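Local atomic coordinates of bifunctional enzyme cysn/cysc (Mycobacterium tuberculosis, PDB entry 4BZP), a protein that acts as an adenylyl-sulfate (APS) kinase, probably transferring a phosphate from ATP to the 3'-hydroxyl of adenosine 5'-phosphosulfate in sulfur assimilation. Residues L94-H99 with N150-L155; N43-L48 with A60-R65; R120-P123 with Y127-A130. All coordinates share one frame; numbering follows the deposited sequence.

Contact 1: L94-H99 with N150-L155. With EDO (1,2-ethanediol), chain G.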
loop_
_atom_site.group_PDB
_atom_site.type_symbol
_atom_site.label_atom_id
_atom_site.label_comp_id
_atom_site.label_asym_id
_atom_site.label_seq_id
_atom_site.Cartn_x
_atom_site.Cartn_y
_atom_site.Cartn_z
ATOM N N LEU A 94 12.076 -8.408 10.712
ATOM C CA LEU A 94 11.550 -8.651 9.368
ATOM C C LEU A 94 11.213 -7.337 8.703
ATOM O O LEU A 94 11.467 -7.150 7.513
ATOM C CB LEU A 94 10.310 -9.576 9.416
ATOM C CG LEU A 94 10.601 -11.050 9.744
ATOM C CD1 LEU A 94 9.329 -11.788 10.164
ATOM C CD2 LEU A 94 11.345 -11.698 8.574
ATOM N N ALA A 95 10.528 -6.452 9.428
ATOM C CA ALA A 95 10.131 -5.171 8.871
ATOM C C ALA A 95 11.372 -4.338 8.465
ATOM O O ALA A 95 11.367 -3.723 7.384
ATOM C CB ALA A 95 9.297 -4.387 9.846
ATOM N N ARG A 96 12.421 -4.371 9.259
ATOM C CA ARG A 96 13.652 -3.664 8.924
ATOM C C ARG A 96 14.218 -4.255 7.619
ATOM O O ARG A 96 14.613 -3.501 6.739
ATOM C CB ARG A 96 14.635 -3.753 10.040
ATOM C CG ARG A 96 15.932 -3.073 9.661
ATOM C CD ARG A 96 16.950 -3.195 10.760
ATOM N NE ARG A 96 16.636 -2.374 11.942
ATOM C CZ ARG A 96 16.974 -1.111 12.104
ATOM N NH1 ARG A 96 17.513 -0.381 11.124
ATOM N NH2 ARG A 96 16.661 -0.492 13.251
ATOM N N LYS A 97 14.228 -5.576 7.520
ATOM C CA LYS A 97 14.841 -6.233 6.342
ATOM C C LYS A 97 14.045 -5.871 5.087
ATOM O O LYS A 97 14.630 -5.640 4.014
ATOM C CB LYS A 97 14.879 -7.737 6.551
ATOM C CG LYS A 97 15.372 -8.457 5.314
ATOM C CD LYS A 97 15.543 -9.914 5.646
ATOM C CE LYS A 97 15.779 -10.707 4.363
ATOM N NZ LYS A 97 16.985 -10.170 3.706
ATOM N N VAL A 98 12.730 -5.791 5.120
ATOM C CA VAL A 98 11.957 -5.358 3.987
ATOM C C VAL A 98 12.460 -3.990 3.524
ATOM O O VAL A 98 12.565 -3.715 2.312
ATOM C CB VAL A 98 10.430 -5.364 4.297
ATOM C CG1 VAL A 98 9.639 -4.618 3.259
ATOM C CG2 VAL A 98 9.910 -6.802 4.399
ATOM N N HIS A 99 12.660 -3.089 4.458
ATOM C CA HIS A 99 13.134 -1.737 4.117
ATOM C C HIS A 99 14.549 -1.777 3.581
ATOM O O HIS A 99 14.804 -1.168 2.517
ATOM C CB HIS A 99 13.031 -0.837 5.337
ATOM C CG HIS A 99 11.636 -0.379 5.595
ATOM N ND1 HIS A 99 10.660 -1.217 6.095
ATOM C CD2 HIS A 99 11.029 0.796 5.350
ATOM C CE1 HIS A 99 9.519 -0.550 6.177
ATOM N NE2 HIS A 99 9.712 0.670 5.711
ATOM N N ASN A 150 18.261 -2.963 20.712
ATOM C CA ASN A 150 19.109 -2.017 19.974
ATOM C C ASN A 150 18.274 -0.985 19.189
ATOM O O ASN A 150 18.437 -0.888 18.003
ATOM C CB ASN A 150 20.035 -2.782 19.009
ATOM C CG ASN A 150 21.011 -3.676 19.744
ATOM O OD1 ASN A 150 21.916 -3.174 20.378
ATOM N ND2 ASN A 150 20.800 -5.008 19.699
ATOM N N PRO A 151 17.271 -0.381 19.839
ATOM C CA PRO A 151 16.498 0.572 19.047
ATOM C C PRO A 151 17.306 1.774 18.591
ATOM O O PRO A 151 18.314 2.112 19.223
ATOM C CB PRO A 151 15.397 1.025 20.032
ATOM C CG PRO A 151 16.089 0.932 21.396
ATOM C CD PRO A 151 16.986 -0.265 21.279
ATOM N N ASP A 152 16.906 2.408 17.513
ATOM C CA ASP A 152 17.558 3.630 17.088
ATOM C C ASP A 152 17.307 4.791 18.047
ATOM O O ASP A 152 18.151 5.673 18.154
ATOM C CB ASP A 152 17.091 4.039 15.697
ATOM C CG ASP A 152 17.487 3.017 14.659
ATOM O OD1 ASP A 152 18.710 2.968 14.356
ATOM O OD2 ASP A 152 16.709 2.173 14.222
ATOM N N LEU A 153 16.163 4.812 18.734
ATOM C CA LEU A 153 15.803 5.867 19.642
ATOM C C LEU A 153 14.888 5.283 20.691
ATOM O O LEU A 153 13.987 4.490 20.394
ATOM C CB LEU A 153 15.074 6.969 18.878
ATOM C CG LEU A 153 14.558 8.160 19.684
ATOM C CD1 LEU A 153 15.707 8.920 20.353
ATOM C CD2 LEU A 153 13.754 9.069 18.779
ATOM N N ARG A 154 15.083 5.644 21.940
ATOM C CA ARG A 154 14.248 5.220 23.043
ATOM C C ARG A 154 13.566 6.461 23.579
ATOM O O ARG A 154 14.230 7.399 24.017
ATOM C CB ARG A 154 15.111 4.552 24.130
ATOM C CG ARG A 154 14.312 4.030 25.333
ATOM C CD ARG A 154 15.157 3.428 26.468
ATOM N NE ARG A 154 16.224 2.608 25.925
ATOM C CZ ARG A 154 16.149 1.281 25.881
ATOM N NH1 ARG A 154 15.093 0.665 26.366
ATOM N NH2 ARG A 154 17.141 0.602 25.362
ATOM N N LEU A 155 12.240 6.524 23.528
ATOM C CA LEU A 155 11.422 7.621 24.038
ATOM C C LEU A 155 10.945 7.280 25.426
ATOM O O LEU A 155 10.474 6.170 25.648
ATOM C CB LEU A 155 10.240 7.884 23.143
ATOM C CG LEU A 155 10.574 8.288 21.693
ATOM C CD1 LEU A 155 9.326 8.456 20.837
ATOM C CD2 LEU A 155 11.407 9.572 21.660
HETATM C C1 EDO G . 18.473 5.684 22.871
HETATM O O1 EDO G . 17.699 6.795 22.490
HETATM C C2 EDO G . 19.042 4.912 21.715
HETATM O O2 EDO G . 18.141 3.859 21.467
HETATM O O HOH W 1 19.475 1.521 12.342
HETATM O O HOH W 2 18.615 2.161 11.622
HETATM O O HOH W 3 16.593 -2.282 15.567
#
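Arg96 and Asp152 approach from opposite directions and form a salt bridge, the one direct link between helix residues 94-99 and residues 150-155. The Arg96 chain leaves the helix extended and bends at chi3 (-71°), which carries its guanidinium edge to the carboxylate. Arg96 NH2 donates to Asp152 OD2 over 2.8 Å with an N-H...O angle of 153°. The oxygen lies close to the guanidinium plane and is met on its syn side; the two planes are 53° apart, and the bond is made by one N-H, not by a side-on pair. One water, modelled at two alternative positions, probably bridges Arg96 NH1 and Asp152 OD1, accepting from the first and donating to the second; its exact place is doubtful. Another water accepts from Arg96 NH2 at 2.9 Å and makes a weak bond to the Asn150 carbonyl. Asp152 OD2 is also held by the backbone N of Glu108, which fixes the carboxylate beside strand 106-111, while Arg96 rests on Phe106. The salt bridge thus ties helix 89-101 to the loop just before outer strand 153-155, in a parallel sheet whose 2-3-1-4-5 strand order is that of a P-loop kinase.

Contact 2: N43-L48 with A60-R65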
loop_
_atom_site.group_PDB
_atom_site.type_symbol
_atom_site.label_atom_id
_atom_site.label_comp_id
_atom_site.label_asym_id
_atom_site.label_seq_id
_atom_site.Cartn_x
_atom_site.Cartn_y
_atom_site.Cartn_z
ATOM N N ASN A 43 -6.464 1.259 10.814
ATOM C CA ASN A 43 -7.078 1.829 9.618
ATOM C C ASN A 43 -7.072 0.804 8.441
ATOM O O ASN A 43 -8.078 0.594 7.779
ATOM C CB ASN A 43 -6.350 3.144 9.220
ATOM C CG ASN A 43 -6.517 4.269 10.266
ATOM O OD1 ASN A 43 -7.552 4.370 10.908
ATOM N ND2 ASN A 43 -5.506 5.130 10.410
ATOM N N LEU A 44 -5.977 0.121 8.269
ATOM C CA LEU A 44 -5.809 -0.821 7.130
ATOM C C LEU A 44 -6.649 -2.081 7.283
ATOM O O LEU A 44 -7.044 -2.709 6.328
ATOM C CB LEU A 44 -4.371 -1.274 7.038
ATOM C CG LEU A 44 -3.183 -0.453 6.537
ATOM C CD1 LEU A 44 -1.972 -1.352 6.376
ATOM C CD2 LEU A 44 -3.512 0.213 5.226
ATOM N N ARG A 45 -6.899 -2.479 8.515
ATOM C CA ARG A 45 -7.710 -3.687 8.724
ATOM C C ARG A 45 -9.140 -3.581 8.179
ATOM O O ARG A 45 -9.786 -4.604 7.989
ATOM C CB ARG A 45 -7.706 -4.087 10.205
ATOM C CG ARG A 45 -6.463 -4.881 10.565
ATOM C CD ARG A 45 -6.489 -5.239 12.044
ATOM N NE ARG A 45 -5.443 -6.170 12.451
ATOM C CZ ARG A 45 -5.495 -7.491 12.290
ATOM N NH1 ARG A 45 -6.544 -8.067 11.664
ATOM N NH2 ARG A 45 -4.517 -8.250 12.782
ATOM N N HIS A 46 -9.616 -2.385 7.923
ATOM C CA HIS A 46 -10.967 -2.208 7.389
ATOM C C HIS A 46 -11.021 -2.405 5.840
ATOM O O HIS A 46 -12.075 -2.620 5.261
ATOM C CB HIS A 46 -11.474 -0.796 7.720
ATOM C CG HIS A 46 -11.388 -0.450 9.178
ATOM N ND1 HIS A 46 -11.949 -1.239 10.163
ATOM C CD2 HIS A 46 -10.797 0.591 9.815
ATOM C CE1 HIS A 46 -11.710 -0.696 11.343
ATOM N NE2 HIS A 46 -11.018 0.417 11.160
ATOM N N GLY A 47 -9.857 -2.325 5.214
ATOM C CA GLY A 47 -9.735 -2.317 3.731
ATOM C C GLY A 47 -8.729 -3.357 3.279
ATOM O O GLY A 47 -9.050 -4.528 3.160
ATOM N N LEU A 48 -7.490 -2.946 3.111
ATOM C CA LEU A 48 -6.423 -3.826 2.640
ATOM C C LEU A 48 -6.370 -5.131 3.397
ATOM O O LEU A 48 -6.256 -6.187 2.801
ATOM C CB LEU A 48 -5.075 -3.121 2.714
ATOM C CG LEU A 48 -3.871 -3.965 2.307
ATOM C CD1 LEU A 48 -3.961 -4.450 0.876
ATOM C CD2 LEU A 48 -2.579 -3.198 2.550
ATOM N N ALA A 60 1.088 -11.254 12.811
ATOM C CA ALA A 60 2.357 -11.210 12.154
ATOM C C ALA A 60 2.200 -10.768 10.691
ATOM O O ALA A 60 2.979 -9.948 10.182
ATOM C CB ALA A 60 3.138 -12.488 12.219
ATOM N N GLU A 61 1.182 -11.284 10.018
ATOM C CA GLU A 61 0.957 -10.955 8.604
ATOM C C GLU A 61 0.520 -9.503 8.471
ATOM O O GLU A 61 0.911 -8.861 7.506
ATOM C CB GLU A 61 -0.084 -11.931 8.044
ATOM C CG GLU A 61 -0.496 -11.620 6.615
ATOM C CD GLU A 61 0.618 -11.791 5.592
ATOM O OE1 GLU A 61 1.705 -12.314 5.875
ATOM O OE2 GLU A 61 0.374 -11.358 4.446
ATOM N N ASN A 62 -0.273 -8.977 9.387
ATOM C CA ASN A 62 -0.615 -7.573 9.430
ATOM C C ASN A 62 0.654 -6.724 9.399
ATOM O O ASN A 62 0.761 -5.797 8.591
ATOM C CB ASN A 62 -1.472 -7.303 10.660
ATOM C CG ASN A 62 -1.882 -5.894 10.774
ATOM O OD1 ASN A 62 -2.618 -5.388 9.917
ATOM N ND2 ASN A 62 -1.420 -5.218 11.815
ATOM N N LEU A 63 1.630 -7.042 10.235
ATOM C CA LEU A 63 2.861 -6.303 10.317
ATOM C C LEU A 63 3.666 -6.509 9.063
ATOM O O LEU A 63 4.277 -5.524 8.588
ATOM C CB LEU A 63 3.660 -6.674 11.557
ATOM C CG LEU A 63 3.013 -6.349 12.890
ATOM C CD1 LEU A 63 3.730 -7.029 14.019
ATOM C CD2 LEU A 63 2.953 -4.843 13.097
ATOM N N ARG A 64 3.736 -7.714 8.519
ATOM C CA ARG A 64 4.465 -7.938 7.278
ATOM C C ARG A 64 3.916 -7.038 6.167
ATOM O O ARG A 64 4.655 -6.379 5.448
ATOM C CB ARG A 64 4.376 -9.413 6.880
ATOM C CG ARG A 64 5.296 -9.777 5.735
ATOM C CD ARG A 64 5.025 -11.179 5.129
ATOM N NE ARG A 64 3.782 -11.198 4.398
ATOM C CZ ARG A 64 3.647 -10.747 3.131
ATOM N NH1 ARG A 64 4.692 -10.277 2.469
ATOM N NH2 ARG A 64 2.472 -10.767 2.583
ATOM N N ARG A 65 2.594 -7.011 6.031
ATOM C CA ARG A 65 2.001 -6.206 4.980
ATOM C C ARG A 65 2.263 -4.731 5.270
ATOM O O ARG A 65 2.550 -3.953 4.318
ATOM C CB ARG A 65 0.524 -6.474 4.881
ATOM C CG ARG A 65 0.172 -7.866 4.412
ATOM C CD ARG A 65 -1.296 -8.000 4.250
ATOM N NE ARG A 65 -1.723 -9.398 4.122
ATOM C CZ ARG A 65 -3.009 -9.748 4.009
ATOM N NH1 ARG A 65 -3.933 -8.842 4.053
ATOM N NH2 ARG A 65 -3.302 -11.036 3.973
#
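One face of the Arg45 guanidinium is approached by the Asn62 side chain, with OD1 over that face. The guanidinium and amide planes are 29° apart although the two chains cross at about a right angle. This is contact without a hydrogen bond: Arg45 NE is 3.9 Å from Asn62 OD1, and Arg45 NH2 is 3.8 Å from Asn62 CB. The polar end of Arg45 is spent elsewhere, on the carbonyl of Gly53 and in a cation-pi contact with Phe54. The Arg65 guanidinium is met at its edge instead. Leu48 O stands near its plane, 3.7 Å from Arg65 NH1 and not hydrogen-bonded to it. Arg65 NE donates in plane to Glu61 OE2 over 2.9 Å. With CG anti to the carbonyl carbon (chi1 -67°) and the chain extended to NE, Arg65 reaches past Glu61 toward the loop, where Asp51 takes a salt bridge from NH2 and Asn49 OD1 accepts from NH1. Arg64 grips Glu61 side-on, NE to OE1 at 2.8 Å and NH2 to OE2 at 2.9 Å, so OE2 accepts on its syn side from Arg64 and on its anti side from Arg65. One carboxylate held by two arginines would be expected to limit their movement, with Arg65 turned to Asp51 and Asn49, and Arg64 to the Gly47 and Leu48 carbonyls of the second subunit.

Contact 3: R120-P123 with Y127-A130. With ADP (adenosine-5'-diphosphate), chain C.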
loop_
_atom_site.group_PDB
_atom_site.type_symbol
_atom_site.label_atom_id
_atom_site.label_comp_id
_atom_site.label_asym_id
_atom_site.label_seq_id
_atom_site.Cartn_x
_atom_site.Cartn_y
_atom_site.Cartn_z
ATOM N N ARG A 120 -2.341 3.187 33.586
ATOM C CA ARG A 120 -2.988 4.395 34.116
ATOM C C ARG A 120 -3.459 5.357 33.044
ATOM O O ARG A 120 -4.566 5.932 33.175
ATOM C CB ARG A 120 -2.086 5.142 35.075
ATOM C CG ARG A 120 -2.756 6.383 35.651
ATOM C CD ARG A 120 -4.035 6.089 36.460
ATOM N NE ARG A 120 -4.812 7.280 36.885
ATOM C CZ ARG A 120 -5.790 7.851 36.176
ATOM N NH1 ARG A 120 -6.138 7.434 34.957
ATOM N NH2 ARG A 120 -6.398 8.914 36.675
ATOM N N ARG A 121 -2.759 5.417 31.917
ATOM C CA ARG A 121 -3.206 6.203 30.784
ATOM C C ARG A 121 -4.518 5.597 30.197
ATOM O O ARG A 121 -5.566 6.270 30.058
ATOM C CB ARG A 121 -2.082 6.277 29.738
ATOM C CG ARG A 121 -0.902 7.147 30.140
ATOM C CD ARG A 121 0.272 6.781 29.243
ATOM N NE ARG A 121 1.382 7.682 29.478
ATOM C CZ ARG A 121 2.464 7.708 28.725
ATOM N NH1 ARG A 121 2.517 6.982 27.621
ATOM N NH2 ARG A 121 3.471 8.540 28.998
ATOM N N ASP A 122 -4.418 4.340 29.751
ATOM C CA ASP A 122 -5.559 3.594 29.187
ATOM C C ASP A 122 -6.561 4.455 28.382
ATOM O O ASP A 122 -7.750 4.451 28.668
ATOM C CB ASP A 122 -6.271 2.788 30.271
ATOM C CG ASP A 122 -7.168 1.694 29.695
ATOM O OD1 ASP A 122 -6.927 1.263 28.585
ATOM O OD2 ASP A 122 -8.120 1.305 30.397
ATOM N N PRO A 123 -6.103 5.156 27.347
ATOM C CA PRO A 123 -6.896 6.175 26.669
ATOM C C PRO A 123 -8.150 5.689 25.985
ATOM O O PRO A 123 -9.117 6.435 25.852
ATOM C CB PRO A 123 -5.870 6.716 25.662
ATOM C CG PRO A 123 -4.977 5.648 25.415
ATOM C CD PRO A 123 -4.731 5.133 26.801
ATOM N N TYR A 127 -7.121 -1.537 28.434
ATOM C CA TYR A 127 -6.616 -2.209 29.660
ATOM C C TYR A 127 -7.809 -2.590 30.506
ATOM O O TYR A 127 -7.813 -3.696 31.061
ATOM C CB TYR A 127 -5.631 -1.357 30.471
ATOM C CG TYR A 127 -4.253 -1.321 29.843
ATOM C CD1 TYR A 127 -3.945 -0.361 28.917
ATOM C CD2 TYR A 127 -3.276 -2.226 30.208
ATOM C CE1 TYR A 127 -2.666 -0.333 28.323
ATOM C CE2 TYR A 127 -2.035 -2.238 29.650
ATOM C CZ TYR A 127 -1.718 -1.275 28.694
ATOM O OH TYR A 127 -0.480 -1.328 28.084
ATOM N N ALA A 128 -8.805 -1.709 30.656
ATOM C CA ALA A 128 -9.993 -2.080 31.473
ATOM C C ALA A 128 -10.674 -3.302 30.865
ATOM O O ALA A 128 -11.088 -4.199 31.616
ATOM C CB ALA A 128 -10.944 -0.910 31.571
ATOM N N LYS A 129 -10.795 -3.383 29.542
ATOM C CA LYS A 129 -11.379 -4.586 28.928
ATOM C C LYS A 129 -10.499 -5.803 29.222
ATOM O O LYS A 129 -11.033 -6.931 29.548
ATOM C CB LYS A 129 -11.538 -4.432 27.440
ATOM C CG LYS A 129 -12.763 -3.730 26.999
ATOM C CD LYS A 129 -13.015 -3.987 25.526
ATOM C CE LYS A 129 -14.179 -3.223 24.971
ATOM N NZ LYS A 129 -14.674 -3.963 23.779
ATOM N N ALA A 130 -9.191 -5.702 29.099
ATOM C CA ALA A 130 -8.303 -6.845 29.323
ATOM C C ALA A 130 -8.444 -7.346 30.740
ATOM O O ALA A 130 -8.498 -8.578 30.984
ATOM C CB ALA A 130 -6.856 -6.462 29.025
HETATM P PB ADP C . -0.181 4.053 21.797
HETATM O O1B ADP C . -1.240 2.958 22.153
HETATM O O2B ADP C . 1.227 3.585 21.974
HETATM O O3B ADP C . -0.491 4.712 20.495
HETATM P PA ADP C . -1.024 6.628 22.899
HETATM O O1A ADP C . -2.467 6.490 22.636
HETATM O O2A ADP C . -0.236 7.505 21.972
HETATM O O3A ADP C . -0.377 5.181 22.937
HETATM O "O5'" ADP C . -0.682 7.127 24.394
HETATM C "C5'" ADP C . -1.559 6.823 25.452
HETATM C "C4'" ADP C . -1.961 8.163 26.079
HETATM O "O4'" ADP C . -0.911 8.571 26.935
HETATM C "C3'" ADP C . -2.293 9.341 25.150
HETATM O "O3'" ADP C . -3.679 9.589 25.201
HETATM C "C2'" ADP C . -1.640 10.502 25.808
HETATM O "O2'" ADP C . -2.698 11.314 26.389
HETATM C "C1'" ADP C . -0.768 9.976 26.904
HETATM N N9 ADP C . 0.656 10.229 26.625
HETATM C C8 ADP C . 1.385 9.570 25.676
HETATM N N7 ADP C . 2.662 9.986 25.626
HETATM C C5 ADP C . 2.751 10.933 26.617
HETATM C C6 ADP C . 3.836 11.774 27.056
HETATM N N6 ADP C . 5.072 11.692 26.524
HETATM N N1 ADP C . 3.510 12.627 28.060
HETATM C C2 ADP C . 2.293 12.699 28.586
HETATM N N3 ADP C . 1.209 11.972 28.209
HETATM C C4 ADP C . 1.433 11.119 27.188
#
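At the rim of the ADP pocket, Asp122 joins the end of helix 115-121 to the start of helix 126-131 through Tyr127 and Ala128, while its neighbours Arg121 and Pro123 touch the nucleotide. The carboxylate spans two successive backbone amides: Tyr127 N donates to Asp122 OD1 over 2.8 Å, and Ala128 N to Asp122 OD2 over 3.1 Å. The N-H...O angles, 157° and 147°, are moderately bent, and both donors stand well above the carboxylate plane instead of within it. Asp122 has just left helical geometry with positive phi, and its CG lies anti to the backbone N (chi1 -163°), which directs the carboxylate at the first turn of the next helix. The Tyr127 ring is almost perpendicular to the carboxylate and presents an edge to it, CD1 lying 3.4 Å from Asp122 OD1. Farther out, Tyr127 OH is hydrogen-bonded to Ser14 O and its ring meets Phe138 edge-to-face. On the nucleotide side, the extended Arg121 chain runs along the ribose, CD coming within 3.2 Å of ADP O4', and its guanidinium lies over the base with ADP C8 off-centre across one face, 3.4 Å from NH1. Gly15 O accepts a hydrogen bond from that same NH1, linking the arginine to the phosphate-binding loop. Pro123 CG packs 3.6 Å from ADP C5'. Both oxygens of Asp122 are thus engaged by amides at the N-terminal end of a helix, where the helix dipole would be expected to stabilise the negative charge. Because the residues on either side of Asp122 line the ADP site, the two bonds are consistent with a fixed placing of helix 126-131 relative to Arg121 and Pro123.

Overall arrangement
Both segments of contact 2 precede those of the other two contacts along the chain; contact 3 falls in the interval between the two segments of contact 1. Their centres lie about 19 Å (contacts 1 and 2), about 23 Å (2 and 3) and about 27 Å (1 and 3) apart, and none touches another. All belong to one P-loop kinase fold around a five-stranded parallel sheet. Contact 1 joins helix 89-101 to the loop leading into edge strand 153-155, contact 2 packs the loop after helix 41-44 on helix 56-75 at the subunit interface, and contact 3 lies at the ADP site, across the chain's centre from contact 1. The three therefore sample different parts of one domain.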